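Local coordinates for periplasmic binding protein (Veillonella parvula, PDB 4LJS), which probably binds a substrate, still unidentified, outside the cytoplasmic membrane and delivers it to a membrane transporter, as related two-lobed periplasmic binding proteins do, at residues 146-151 with 211-216; 139-144 with 152-157; 196-201 with 226-231; 249-254 with 287-292. All coordinates share one frame; numbering follows the deposited sequence.

Contact 1. Residues 146-151 with 211-216; sequences QSALTM and GHKTLA
K213 sits in a type I beta turn running from G211 to T214, and this turn meets A148 and L149 in the loop that leads into helix 151-164. The backbones meet at K213 O: L149 N donates to it over 2.9 Å with an N-H...O angle of 170°, and A148 CA lies 3.4 Å from the same K213 O as a CA-H...O contact. The K213 chain bends at chi3 (74°), which puts CE within 3.5 Å of Q146 O, and NZ donates to this Q146 O at 2.8 Å from above the carbonyl plane. Within the turn, G211 O receives both T214 N and T214 OG1, the hydroxyl arriving on a lone pair at 2.8 Å. Further along, L215 CD1 comes to 3.5 Å from M151 N and 3.8 Å from M151 CG, the selenomethionine and leucine side chains crossing at about a right angle. T150 and T214 are both N-caps, T150 OG1 taking M153 N and T214 OG1 taking G217 N. Two helix starts therefore abut here: helix 151-164, which follows the four-stranded parallel sheet, and helix 215-222, which belongs with the mixed sheet, while helix 299-310 packs against M151.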
loop_
_atom_site.group_PDB
_atom_site.type_symbol
_atom_site.label_atom_id
_atom_site.label_comp_id
_atom_site.label_asym_id
_atom_site.label_seq_id
_atom_site.Cartn_x
_atom_site.Cartn_y
_atom_site.Cartn_z
ATOM N N GLN A 146 8.857 -14.079 -0.914
ATOM C CA GLN A 146 8.930 -15.400 -1.544
ATOM C C GLN A 146 7.673 -15.734 -2.353
ATOM O O GLN A 146 7.732 -16.502 -3.307
ATOM C CB GLN A 146 9.218 -16.498 -0.511
ATOM C CG GLN A 146 8.112 -16.727 0.507
ATOM C CD GLN A 146 8.191 -15.783 1.698
ATOM O OE1 GLN A 146 8.779 -14.705 1.616
ATOM N NE2 GLN A 146 7.598 -16.192 2.816
ATOM N N SER A 147 6.542 -15.153 -1.968
ATOM C CA SER A 147 5.308 -15.309 -2.731
ATOM C C SER A 147 5.063 -14.065 -3.582
ATOM O O SER A 147 5.468 -12.965 -3.211
ATOM C CB SER A 147 4.119 -15.552 -1.797
ATOM O OG SER A 147 3.953 -14.481 -0.880
ATOM N N ALA A 148 4.412 -14.245 -4.727
ATOM C CA ALA A 148 4.062 -13.124 -5.588
ATOM C C ALA A 148 3.023 -12.238 -4.900
ATOM O O ALA A 148 1.983 -12.715 -4.450
ATOM C CB ALA A 148 3.545 -13.621 -6.924
ATOM N N LEU A 149 3.324 -10.949 -4.801
ATOM C CA LEU A 149 2.409 -9.991 -4.195
ATOM C C LEU A 149 1.469 -9.442 -5.268
ATOM O O LEU A 149 1.903 -9.086 -6.369
ATOM C CB LEU A 149 3.210 -8.892 -3.507
ATOM C CG LEU A 149 4.166 -9.485 -2.461
ATOM C CD1 LEU A 149 5.059 -8.426 -1.837
ATOM C CD2 LEU A 149 3.391 -10.248 -1.380
ATOM N N THR A 150 0.174 -9.414 -4.964
ATOM C CA THR A 150 -0.827 -9.116 -5.989
ATOM C C THR A 150 -1.814 -8.021 -5.589
ATOM O O THR A 150 -1.947 -7.685 -4.404
ATOM C CB THR A 150 -1.652 -10.375 -6.352
ATOM O OG1 THR A 150 -2.391 -10.806 -5.203
ATOM C CG2 THR A 150 -0.742 -11.520 -6.851
HETATM N N MSE A 151 -2.515 -7.484 -6.591
HETATM C CA MSE A 151 -3.595 -6.538 -6.349
HETATM C C MSE A 151 -4.715 -7.212 -5.559
HETATM O O MSE A 151 -5.331 -6.596 -4.687
HETATM C CB MSE A 151 -4.134 -5.978 -7.671
HETATM C CG MSE A 151 -3.107 -5.184 -8.463
HETATM SE SE MSE A 151 -3.850 -4.311 -10.034
HETATM C CE MSE A 151 -4.919 -2.975 -9.118
ATOM N N GLY A 211 10.044 -6.669 -10.126
ATOM C CA GLY A 211 9.588 -7.518 -11.211
ATOM C C GLY A 211 8.209 -8.121 -11.025
ATOM O O GLY A 211 7.367 -7.601 -10.291
ATOM N N HIS A 212 7.991 -9.248 -11.690
ATOM C CA HIS A 212 6.668 -9.853 -11.781
ATOM C C HIS A 212 6.085 -10.306 -10.450
ATOM O O HIS A 212 4.865 -10.343 -10.293
ATOM C CB HIS A 212 6.687 -11.011 -12.781
ATOM C CG HIS A 212 6.838 -10.566 -14.202
ATOM N ND1 HIS A 212 7.974 -10.810 -14.944
ATOM C CD2 HIS A 212 6.002 -9.873 -15.013
ATOM C CE1 HIS A 212 7.828 -10.296 -16.153
ATOM N NE2 HIS A 212 6.640 -9.722 -16.220
ATOM N N LYS A 213 6.947 -10.657 -9.498
ATOM C CA LYS A 213 6.472 -11.103 -8.196
ATOM C C LYS A 213 6.191 -9.958 -7.216
ATOM O O LYS A 213 5.812 -10.205 -6.072
ATOM C CB LYS A 213 7.435 -12.122 -7.583
ATOM C CG LYS A 213 7.541 -13.409 -8.390
ATOM C CD LYS A 213 8.462 -14.421 -7.736
ATOM C CE LYS A 213 7.822 -15.063 -6.511
ATOM N NZ LYS A 213 8.705 -16.120 -5.936
ATOM N N THR A 214 6.370 -8.716 -7.661
ATOM C CA THR A 214 6.066 -7.565 -6.809
ATOM C C THR A 214 4.718 -6.958 -7.196
ATOM O O THR A 214 4.239 -7.149 -8.314
ATOM C CB THR A 214 7.134 -6.463 -6.911
ATOM O OG1 THR A 214 7.027 -5.810 -8.188
ATOM C CG2 THR A 214 8.534 -7.042 -6.729
ATOM N N LEU A 215 4.111 -6.224 -6.269
ATOM C CA LEU A 215 2.827 -5.599 -6.544
ATOM C C LEU A 215 2.923 -4.589 -7.693
ATOM O O LEU A 215 2.036 -4.533 -8.547
ATOM C CB LEU A 215 2.250 -4.941 -5.290
ATOM C CG LEU A 215 0.982 -4.118 -5.554
ATOM C CD1 LEU A 215 -0.157 -4.998 -6.088
ATOM C CD2 LEU A 215 0.560 -3.400 -4.300
ATOM N N ALA A 216 3.998 -3.798 -7.717
ATOM C CA ALA A 216 4.209 -2.871 -8.826
ATOM C C ALA A 216 4.220 -3.624 -10.146
ATOM O O ALA A 216 3.622 -3.179 -11.123
ATOM C CB ALA A 216 5.499 -2.080 -8.648
HETATM O O HOH W 1 3.001 -10.230 -8.419
#

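Contact 2. Residues 139-144 with 152-157; sequences AESSLG and DMEYKY
S141 OG donates to E154 OE2 over 2.8 Å, using the syn lone pair of that oxygen, and this bond joins the 3-10 segment 140-142 to helix 151-164. Next to it, the extended side chains of E140 and selenomethionine M153 cross at about a right angle: E140 OE1 lies 3.6 Å from M153 CG, and M153 SE reaches to 4.0 Å from S141 CA. A third meeting is apolar, with A139 CB 3.6 Å from Y157 CE1. Water 2 bridges the two segments by donating to E140 OE1 and to M153 O, each at 2.8 Å.

The E154 chain begins away from the 3-10 segment and turns back at chi2 (-50°), the bend that directs CD toward S141. Outside the segments, E154 OE1 accepts from G296 N, and S141 OG also bonds S294 OG, so the loop around P295 holds both ends of the pair. The 3-10 segment itself is held by A139 O, which takes S142 N and, on a lone pair, S142 OG at 2.7 Å.

K156 NZ stands 4.3 Å from E140 OE1, beyond a salt bridge, and pairs instead with D160. The buried E154 carboxylate, with a donor on each oxygen, is consistent with an ionised group stabilised by neutral hydroxyl and amide donors, whereas the E140 carboxylate would feel K156 mainly through the longer-range field.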
loop_
_atom_site.group_PDB
_atom_site.type_symbol
_atom_site.label_atom_id
_atom_site.label_comp_id
_atom_site.label_asym_id
_atom_site.label_seq_id
_atom_site.Cartn_x
_atom_site.Cartn_y
_atom_site.Cartn_z
ATOM N N ALA A 139 -1.754 -7.886 7.513
ATOM C CA ALA A 139 -1.765 -7.732 6.054
ATOM C C ALA A 139 -1.110 -8.930 5.369
ATOM O O ALA A 139 0.069 -9.212 5.592
ATOM C CB ALA A 139 -1.057 -6.462 5.647
ATOM N N GLU A 140 -1.866 -9.626 4.528
ATOM C CA GLU A 140 -1.315 -10.767 3.802
ATOM C C GLU A 140 -0.122 -10.388 2.910
ATOM O O GLU A 140 0.801 -11.177 2.731
ATOM C CB GLU A 140 -2.396 -11.465 2.970
ATOM C CG GLU A 140 -1.898 -12.726 2.299
ATOM C CD GLU A 140 -2.899 -13.313 1.323
ATOM O OE1 GLU A 140 -3.969 -12.696 1.115
ATOM O OE2 GLU A 140 -2.606 -14.393 0.762
ATOM N N SER A 141 -0.128 -9.178 2.362
ATOM C CA SER A 141 0.965 -8.762 1.482
ATOM C C SER A 141 2.255 -8.422 2.232
ATOM O O SER A 141 3.269 -8.087 1.609
ATOM C CB SER A 141 0.542 -7.576 0.624
ATOM O OG SER A 141 0.352 -6.426 1.425
ATOM N N SER A 142 2.224 -8.508 3.562
ATOM C CA SER A 142 3.426 -8.298 4.362
ATOM C C SER A 142 4.135 -9.606 4.766
ATOM O O SER A 142 5.114 -9.575 5.513
ATOM C CB SER A 142 3.087 -7.493 5.616
ATOM O OG SER A 142 2.373 -8.289 6.548
ATOM N N LEU A 143 3.654 -10.745 4.272
ATOM C CA LEU A 143 4.142 -12.046 4.750
ATOM C C LEU A 143 5.508 -12.449 4.196
ATOM O O LEU A 143 6.126 -13.396 4.686
ATOM C CB LEU A 143 3.123 -13.159 4.465
ATOM C CG LEU A 143 1.770 -13.045 5.170
ATOM C CD1 LEU A 143 0.826 -14.138 4.676
ATOM C CD2 LEU A 143 1.937 -13.110 6.675
ATOM N N GLY A 144 5.974 -11.750 3.168
ATOM C CA GLY A 144 7.289 -12.034 2.618
ATOM C C GLY A 144 7.330 -12.017 1.106
ATOM O O GLY A 144 6.309 -12.221 0.444
ATOM N N ASP A 152 -4.967 -8.478 -5.878
ATOM C CA ASP A 152 -5.964 -9.284 -5.183
ATOM C C ASP A 152 -5.801 -9.267 -3.662
ATOM O O ASP A 152 -6.783 -9.100 -2.938
ATOM C CB ASP A 152 -5.949 -10.726 -5.696
ATOM C CG ASP A 152 -6.683 -10.880 -7.019
ATOM O OD1 ASP A 152 -7.479 -9.980 -7.367
ATOM O OD2 ASP A 152 -6.464 -11.901 -7.710
HETATM N N MSE A 153 -4.574 -9.437 -3.177
HETATM C CA MSE A 153 -4.337 -9.396 -1.732
HETATM C C MSE A 153 -4.793 -8.077 -1.128
HETATM O O MSE A 153 -5.318 -8.059 -0.018
HETATM C CB MSE A 153 -2.865 -9.614 -1.398
HETATM C CG MSE A 153 -2.376 -11.003 -1.676
HETATM SE SE MSE A 153 -0.446 -11.073 -1.497
HETATM C CE MSE A 153 -0.192 -12.939 -2.059
ATOM N N GLU A 154 -4.585 -6.977 -1.855
ATOM C CA GLU A 154 -5.011 -5.662 -1.370
ATOM C C GLU A 154 -6.533 -5.545 -1.341
ATOM O O GLU A 154 -7.098 -4.988 -0.396
ATOM C CB GLU A 154 -4.401 -4.534 -2.208
ATOM C CG GLU A 154 -2.878 -4.510 -2.197
ATOM C CD GLU A 154 -2.297 -4.569 -0.787
ATOM O OE1 GLU A 154 -2.768 -3.812 0.096
ATOM O OE2 GLU A 154 -1.373 -5.379 -0.563
ATOM N N TYR A 155 -7.194 -6.073 -2.371
ATOM C CA TYR A 155 -8.656 -6.082 -2.407
ATOM C C TYR A 155 -9.240 -6.827 -1.204
ATOM O O TYR A 155 -10.155 -6.332 -0.550
ATOM C CB TYR A 155 -9.172 -6.710 -3.704
ATOM C CG TYR A 155 -8.863 -5.898 -4.942
ATOM C CD1 TYR A 155 -8.690 -4.525 -4.863
ATOM C CD2 TYR A 155 -8.751 -6.504 -6.193
ATOM C CE1 TYR A 155 -8.409 -3.774 -5.990
ATOM C CE2 TYR A 155 -8.465 -5.757 -7.330
ATOM C CZ TYR A 155 -8.293 -4.388 -7.218
ATOM O OH TYR A 155 -8.009 -3.618 -8.328
ATOM N N LYS A 156 -8.710 -8.016 -0.925
ATOM C CA LYS A 156 -9.208 -8.828 0.177
ATOM C C LYS A 156 -8.963 -8.104 1.495
ATOM O O LYS A 156 -9.795 -8.142 2.403
ATOM C CB LYS A 156 -8.524 -10.200 0.201
ATOM C CG LYS A 156 -8.703 -10.939 1.540
ATOM C CD LYS A 156 -8.125 -12.359 1.521
ATOM C CE LYS A 156 -8.175 -13.015 2.907
ATOM N NZ LYS A 156 -7.197 -12.422 3.877
ATOM N N TYR A 157 -7.812 -7.444 1.581
ATOM C CA TYR A 157 -7.428 -6.687 2.763
ATOM C C TYR A 157 -8.501 -5.651 3.055
ATOM O O TYR A 157 -9.014 -5.559 4.170
ATOM C CB TYR A 157 -6.088 -6.003 2.504
ATOM C CG TYR A 157 -5.560 -5.126 3.622
ATOM C CD1 TYR A 157 -4.855 -5.679 4.688
ATOM C CD2 TYR A 157 -5.729 -3.743 3.592
ATOM C CE1 TYR A 157 -4.344 -4.886 5.696
ATOM C CE2 TYR A 157 -5.222 -2.935 4.603
ATOM C CZ TYR A 157 -4.532 -3.515 5.657
ATOM O OH TYR A 157 -4.018 -2.736 6.673
HETATM O O HOH W 2 -5.244 -10.243 1.782
#

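Contact 3. Residues 196-201 with 226-231; sequences KALFIE and DVIDTE
K196 pairs with D226 and A197 with V227 as parallel beta bridges, and the register is fixed by A197 N donating to D226 O and I228 N to A197 O, the latter at an N-H...O angle of 171°. The short strand 226-227 thereby adds an outer parallel member to the mixed sheet, beside strand 196-203; the chain between them passes through strand 206-209 and helix 215-222.

On the face carrying K196 and D226, these two side chains lie side by side and point the same way. K196 CD is 3.5 Å from D226 OD2, but K196 NZ stays 4.7 Å from that oxygen, too far for a salt bridge, though the opposite charges would probably still attract. The K196 chain also crosses I228 at about a right angle, its CG 3.6 Å from I228 CG1. An alanine in place of K196 would probably leave I228 CG1 without this methylene neighbour and D226 without the nearby positive charge.

I228 CG1 is anti to its own carbonyl carbon (chi1 -62°), which sets it against the A197 carbonyl, while CD1 touches L198 CB at 4.0 Å. On the other face, V227 CG1 approaches F199 CD1 at 4.2 Å, and the F199 ring stacks with F249 of the next strand. Past the strand, D229 OD1 accepts E231 N from above the carboxylate plane, forming an Asx turn. Where the strands part, water 3 takes over: it accepts from F199 N at 2.9 Å, donates to I228 O at 2.7 Å, and sits in plane at the edge of the F199 ring.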
loop_
_atom_site.group_PDB
_atom_site.type_symbol
_atom_site.label_atom_id
_atom_site.label_comp_id
_atom_site.label_asym_id
_atom_site.label_seq_id
_atom_site.Cartn_x
_atom_site.Cartn_y
_atom_site.Cartn_z
ATOM N N LYS A 196 6.051 -1.301 -23.029
ATOM C CA LYS A 196 7.059 -2.003 -22.243
ATOM C C LYS A 196 7.503 -1.153 -21.045
ATOM O O LYS A 196 8.115 -0.090 -21.215
ATOM C CB LYS A 196 8.260 -2.389 -23.116
ATOM C CG LYS A 196 9.363 -3.104 -22.343
ATOM C CD LYS A 196 9.786 -4.417 -22.991
ATOM C CE LYS A 196 10.634 -4.186 -24.223
ATOM N NZ LYS A 196 11.557 -5.332 -24.457
ATOM N N ALA A 197 7.202 -1.630 -19.840
ATOM C CA ALA A 197 7.437 -0.852 -18.624
ATOM C C ALA A 197 8.589 -1.373 -17.762
ATOM O O ALA A 197 8.835 -2.582 -17.690
ATOM C CB ALA A 197 6.160 -0.777 -17.788
ATOM N N LEU A 198 9.276 -0.445 -17.097
ATOM C CA LEU A 198 10.303 -0.786 -16.124
ATOM C C LEU A 198 10.018 -0.115 -14.790
ATOM O O LEU A 198 9.843 1.102 -14.730
ATOM C CB LEU A 198 11.685 -0.362 -16.625
ATOM C CG LEU A 198 12.808 -0.518 -15.600
ATOM C CD1 LEU A 198 13.091 -1.992 -15.327
ATOM C CD2 LEU A 198 14.067 0.216 -16.043
ATOM N N PHE A 199 9.969 -0.912 -13.724
ATOM C CA PHE A 199 9.798 -0.381 -12.375
ATOM C C PHE A 199 11.091 -0.549 -11.594
ATOM O O PHE A 199 11.563 -1.671 -11.388
ATOM C CB PHE A 199 8.677 -1.107 -11.638
ATOM C CG PHE A 199 7.338 -0.999 -12.305
ATOM C CD1 PHE A 199 6.996 -1.842 -13.352
ATOM C CD2 PHE A 199 6.411 -0.067 -11.873
ATOM C CE1 PHE A 199 5.756 -1.750 -13.960
ATOM C CE2 PHE A 199 5.170 0.034 -12.476
ATOM C CZ PHE A 199 4.843 -0.807 -13.526
ATOM N N ILE A 200 11.665 0.568 -11.166
ATOM C CA ILE A 200 12.895 0.533 -10.387
ATOM C C ILE A 200 12.877 1.549 -9.259
ATOM O O ILE A 200 12.213 2.583 -9.352
ATOM C CB ILE A 200 14.143 0.796 -11.258
ATOM C CG1 ILE A 200 13.933 2.034 -12.133
ATOM C CG2 ILE A 200 14.459 -0.416 -12.116
ATOM C CD1 ILE A 200 15.208 2.597 -12.714
ATOM N N GLU A 201 13.602 1.237 -8.187
ATOM C CA GLU A 201 13.860 2.196 -7.119
ATOM C C GLU A 201 15.343 2.505 -7.126
ATOM O O GLU A 201 16.171 1.603 -7.252
ATOM C CB GLU A 201 13.449 1.651 -5.742
ATOM C CG GLU A 201 13.832 2.583 -4.585
ATOM C CD GLU A 201 13.419 2.071 -3.206
ATOM O OE1 GLU A 201 13.034 0.885 -3.087
ATOM O OE2 GLU A 201 13.482 2.870 -2.240
ATOM N N ASP A 226 3.768 -4.805 -20.820
ATOM C CA ASP A 226 4.850 -5.769 -20.912
ATOM C C ASP A 226 5.900 -5.391 -19.866
ATOM O O ASP A 226 6.749 -4.532 -20.107
ATOM C CB ASP A 226 5.438 -5.759 -22.329
ATOM C CG ASP A 226 6.476 -6.844 -22.544
ATOM O OD1 ASP A 226 6.541 -7.785 -21.726
ATOM O OD2 ASP A 226 7.223 -6.759 -23.544
ATOM N N VAL A 227 5.820 -6.021 -18.697
ATOM C CA VAL A 227 6.679 -5.662 -17.575
ATOM C C VAL A 227 8.050 -6.316 -17.691
ATOM O O VAL A 227 8.160 -7.534 -17.813
ATOM C CB VAL A 227 6.032 -6.029 -16.216
ATOM C CG1 VAL A 227 6.959 -5.674 -15.068
ATOM C CG2 VAL A 227 4.717 -5.303 -16.046
ATOM N N ILE A 228 9.091 -5.492 -17.660
ATOM C CA ILE A 228 10.467 -5.978 -17.703
ATOM C C ILE A 228 10.860 -6.633 -16.381
ATOM O O ILE A 228 10.569 -6.101 -15.309
ATOM C CB ILE A 228 11.447 -4.827 -17.997
ATOM C CG1 ILE A 228 11.152 -4.220 -19.368
ATOM C CG2 ILE A 228 12.888 -5.307 -17.923
ATOM C CD1 ILE A 228 11.967 -3.001 -19.676
ATOM N N ASP A 229 11.516 -7.788 -16.461
ATOM C CA ASP A 229 11.981 -8.491 -15.268
ATOM C C ASP A 229 13.153 -9.408 -15.595
ATOM O O ASP A 229 12.971 -10.484 -16.162
ATOM C CB ASP A 229 10.842 -9.298 -14.641
ATOM C CG ASP A 229 11.214 -9.898 -13.294
ATOM O OD1 ASP A 229 12.314 -9.601 -12.776
ATOM O OD2 ASP A 229 10.390 -10.657 -12.740
ATOM N N THR A 230 14.354 -8.978 -15.229
ATOM C CA THR A 230 15.557 -9.759 -15.486
ATOM C C THR A 230 15.851 -10.731 -14.346
ATOM O O THR A 230 16.885 -11.399 -14.345
ATOM C CB THR A 230 16.778 -8.849 -15.700
ATOM O OG1 THR A 230 16.941 -7.990 -14.562
ATOM C CG2 THR A 230 16.598 -8.004 -16.957
ATOM N N GLU A 231 14.942 -10.791 -13.377
ATOM C CA GLU A 231 15.046 -11.729 -12.259
ATOM C C GLU A 231 16.361 -11.591 -11.498
ATOM O O GLU A 231 17.078 -12.565 -11.291
ATOM C CB GLU A 231 14.850 -13.161 -12.748
ATOM C CG GLU A 231 13.552 -13.356 -13.507
ATOM C CD GLU A 231 13.397 -14.758 -14.043
ATOM O OE1 GLU A 231 14.410 -15.487 -14.111
ATOM O OE2 GLU A 231 12.257 -15.133 -14.394
HETATM O O HOH W 3 9.941 -3.770 -13.993
#

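Contact 4. Residues 249-254 with 287-292; sequences FLIVSD and LPLLAV
I251 with L287 and V252 with P288 form parallel beta bridges, and three backbone hydrogen bonds set the register: L287 N to L250 O at 2.7 Å, V252 N to L287 O at 3.0 Å and L289 N to V252 O at 2.9 Å. L287 O is additionally 3.1 Å from I251 CA, a CA-H...O contact. Water 4 donates to V252 O and accepts from L290 N, a further link between the segments.

The remaining contacts are apolar. I251 and L287 lie side by side, pointing the same way, and L287 CD2 touches both F249 CB (4.0 Å) and I251 CG1 (4.2 Å). I251 CG2, anti to its backbone N, is 3.7 Å from L289 CD1, and the two chains cross at about a right angle; L289 CD2 meets S253 CB at 3.6 Å. I251 CG2 also meets V292 CG2. An alanine in place of I251 would probably open a gap among L287, L289 and V292, whose methyls would lose their shared neighbour.

The pair has the topology of a beta-alpha-beta crossover, its strands joined through helices 260-268 and 277-280. Strand 196-203 flanks 247-252 on its other edge, helix 299-310 packs on L287, P288 and V292, and helix 215-222 meets I251 and V292.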
loop_
_atom_site.group_PDB
_atom_site.type_symbol
_atom_site.label_atom_id
_atom_site.label_comp_id
_atom_site.label_asym_id
_atom_site.label_seq_id
_atom_site.Cartn_x
_atom_site.Cartn_y
_atom_site.Cartn_z
ATOM N N PHE A 249 9.097 3.675 -14.365
ATOM C CA PHE A 249 8.547 4.127 -13.097
ATOM C C PHE A 249 9.631 4.125 -12.030
ATOM O O PHE A 249 10.249 3.094 -11.752
ATOM C CB PHE A 249 7.341 3.284 -12.700
ATOM C CG PHE A 249 6.179 3.445 -13.634
ATOM C CD1 PHE A 249 5.347 4.556 -13.539
ATOM C CD2 PHE A 249 5.943 2.525 -14.638
ATOM C CE1 PHE A 249 4.291 4.726 -14.401
ATOM C CE2 PHE A 249 4.879 2.685 -15.504
ATOM C CZ PHE A 249 4.051 3.788 -15.387
ATOM N N LEU A 250 9.880 5.303 -11.469
ATOM C CA LEU A 250 10.842 5.460 -10.384
ATOM C C LEU A 250 10.134 5.361 -9.038
ATOM O O LEU A 250 9.426 6.284 -8.623
ATOM C CB LEU A 250 11.558 6.807 -10.488
ATOM C CG LEU A 250 12.476 7.028 -11.691
ATOM C CD1 LEU A 250 13.198 8.363 -11.559
ATOM C CD2 LEU A 250 13.474 5.888 -11.832
ATOM N N ILE A 251 10.324 4.236 -8.363
ATOM C CA ILE A 251 9.712 4.015 -7.060
ATOM C C ILE A 251 10.493 4.732 -5.959
ATOM O O ILE A 251 11.713 4.609 -5.871
ATOM C CB ILE A 251 9.574 2.510 -6.769
ATOM C CG1 ILE A 251 8.637 1.877 -7.805
ATOM C CG2 ILE A 251 9.056 2.272 -5.357
ATOM C CD1 ILE A 251 8.586 0.371 -7.762
ATOM N N VAL A 252 9.784 5.504 -5.138
ATOM C CA VAL A 252 10.431 6.294 -4.091
ATOM C C VAL A 252 9.831 6.003 -2.730
ATOM O O VAL A 252 8.612 6.084 -2.556
ATOM C CB VAL A 252 10.284 7.804 -4.335
ATOM C CG1 VAL A 252 11.220 8.586 -3.397
ATOM C CG2 VAL A 252 10.560 8.139 -5.786
ATOM N N SER A 253 10.688 5.683 -1.766
ATOM C CA SER A 253 10.240 5.402 -0.410
ATOM C C SER A 253 9.998 6.687 0.369
ATOM O O SER A 253 10.451 7.760 -0.031
ATOM C CB SER A 253 11.271 4.553 0.330
ATOM O OG SER A 253 12.483 5.263 0.480
ATOM N N ASP A 254 9.302 6.600 1.483
ATOM C CA ASP A 254 9.007 7.834 2.180
ATOM C C ASP A 254 10.178 8.701 2.720
ATOM O O ASP A 254 10.157 9.877 2.474
ATOM C CB ASP A 254 7.765 7.767 3.101
ATOM C CG ASP A 254 7.754 6.588 4.040
ATOM O OD1 ASP A 254 8.735 5.848 4.136
ATOM O OD2 ASP A 254 6.744 6.430 4.716
ATOM N N LEU A 287 6.794 7.071 -8.652
ATOM C CA LEU A 287 5.756 6.179 -8.152
ATOM C C LEU A 287 6.019 5.922 -6.667
ATOM O O LEU A 287 6.996 5.262 -6.307
ATOM C CB LEU A 287 5.750 4.871 -8.952
ATOM C CG LEU A 287 4.742 3.767 -8.604
ATOM C CD1 LEU A 287 3.305 4.268 -8.656
ATOM C CD2 LEU A 287 4.924 2.568 -9.539
ATOM N N PRO A 288 5.162 6.469 -5.792
ATOM C CA PRO A 288 5.405 6.326 -4.352
ATOM C C PRO A 288 5.325 4.873 -3.889
ATOM O O PRO A 288 4.383 4.154 -4.236
ATOM C CB PRO A 288 4.297 7.177 -3.708
ATOM C CG PRO A 288 3.266 7.368 -4.780
ATOM C CD PRO A 288 4.000 7.324 -6.086
ATOM N N LEU A 289 6.337 4.456 -3.130
ATOM C CA LEU A 289 6.398 3.126 -2.544
ATOM C C LEU A 289 5.144 2.831 -1.725
ATOM O O LEU A 289 4.605 1.721 -1.773
ATOM C CB LEU A 289 7.651 2.993 -1.666
ATOM C CG LEU A 289 7.987 1.609 -1.100
ATOM C CD1 LEU A 289 8.120 0.578 -2.217
ATOM C CD2 LEU A 289 9.269 1.661 -0.273
ATOM N N LEU A 290 4.665 3.835 -0.995
ATOM C CA LEU A 290 3.476 3.661 -0.156
ATOM C C LEU A 290 2.226 3.291 -0.967
ATOM O O LEU A 290 1.209 2.897 -0.403
ATOM C CB LEU A 290 3.225 4.908 0.721
ATOM C CG LEU A 290 2.899 6.275 0.085
ATOM C CD1 LEU A 290 1.455 6.351 -0.398
ATOM C CD2 LEU A 290 3.183 7.435 1.058
ATOM N N ALA A 291 2.306 3.427 -2.288
ATOM C CA ALA A 291 1.189 3.079 -3.160
ATOM C C ALA A 291 1.379 1.726 -3.834
ATOM O O ALA A 291 0.458 1.217 -4.463
ATOM C CB ALA A 291 0.981 4.154 -4.211
ATOM N N VAL A 292 2.568 1.141 -3.715
ATOM C CA VAL A 292 2.847 -0.112 -4.419
ATOM C C VAL A 292 3.473 -1.187 -3.539
ATOM O O VAL A 292 3.882 -2.240 -4.028
ATOM C CB VAL A 292 3.752 0.093 -5.654
ATOM C CG1 VAL A 292 3.069 0.984 -6.673
ATOM C CG2 VAL A 292 5.087 0.679 -5.253
HETATM O O HOH W 4 6.310 6.572 -0.695
#

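Overall arrangement
After strand 135-138 of the four-stranded parallel sheet, contact 2 closes the short loop leading into helix 151-164. Contact 1 starts inside that loop and closes about 60 residues later, so contacts 2 and 1 cross, and 1 brings elements of the parallel sheet's side to those of the mixed sheet. Contact 3 opens at strand 196-203, before contact 1 has closed, and crosses it too; H212 N probably bonds D229 OD2 between them. Contact 4 follows in series, joining strands 247-252 and 284-288, and continues contact 3 across the same sheet through strands 196-203 and 247-252. L215 and A216 also touch V292, so contact 1 reaches contact 4 directly.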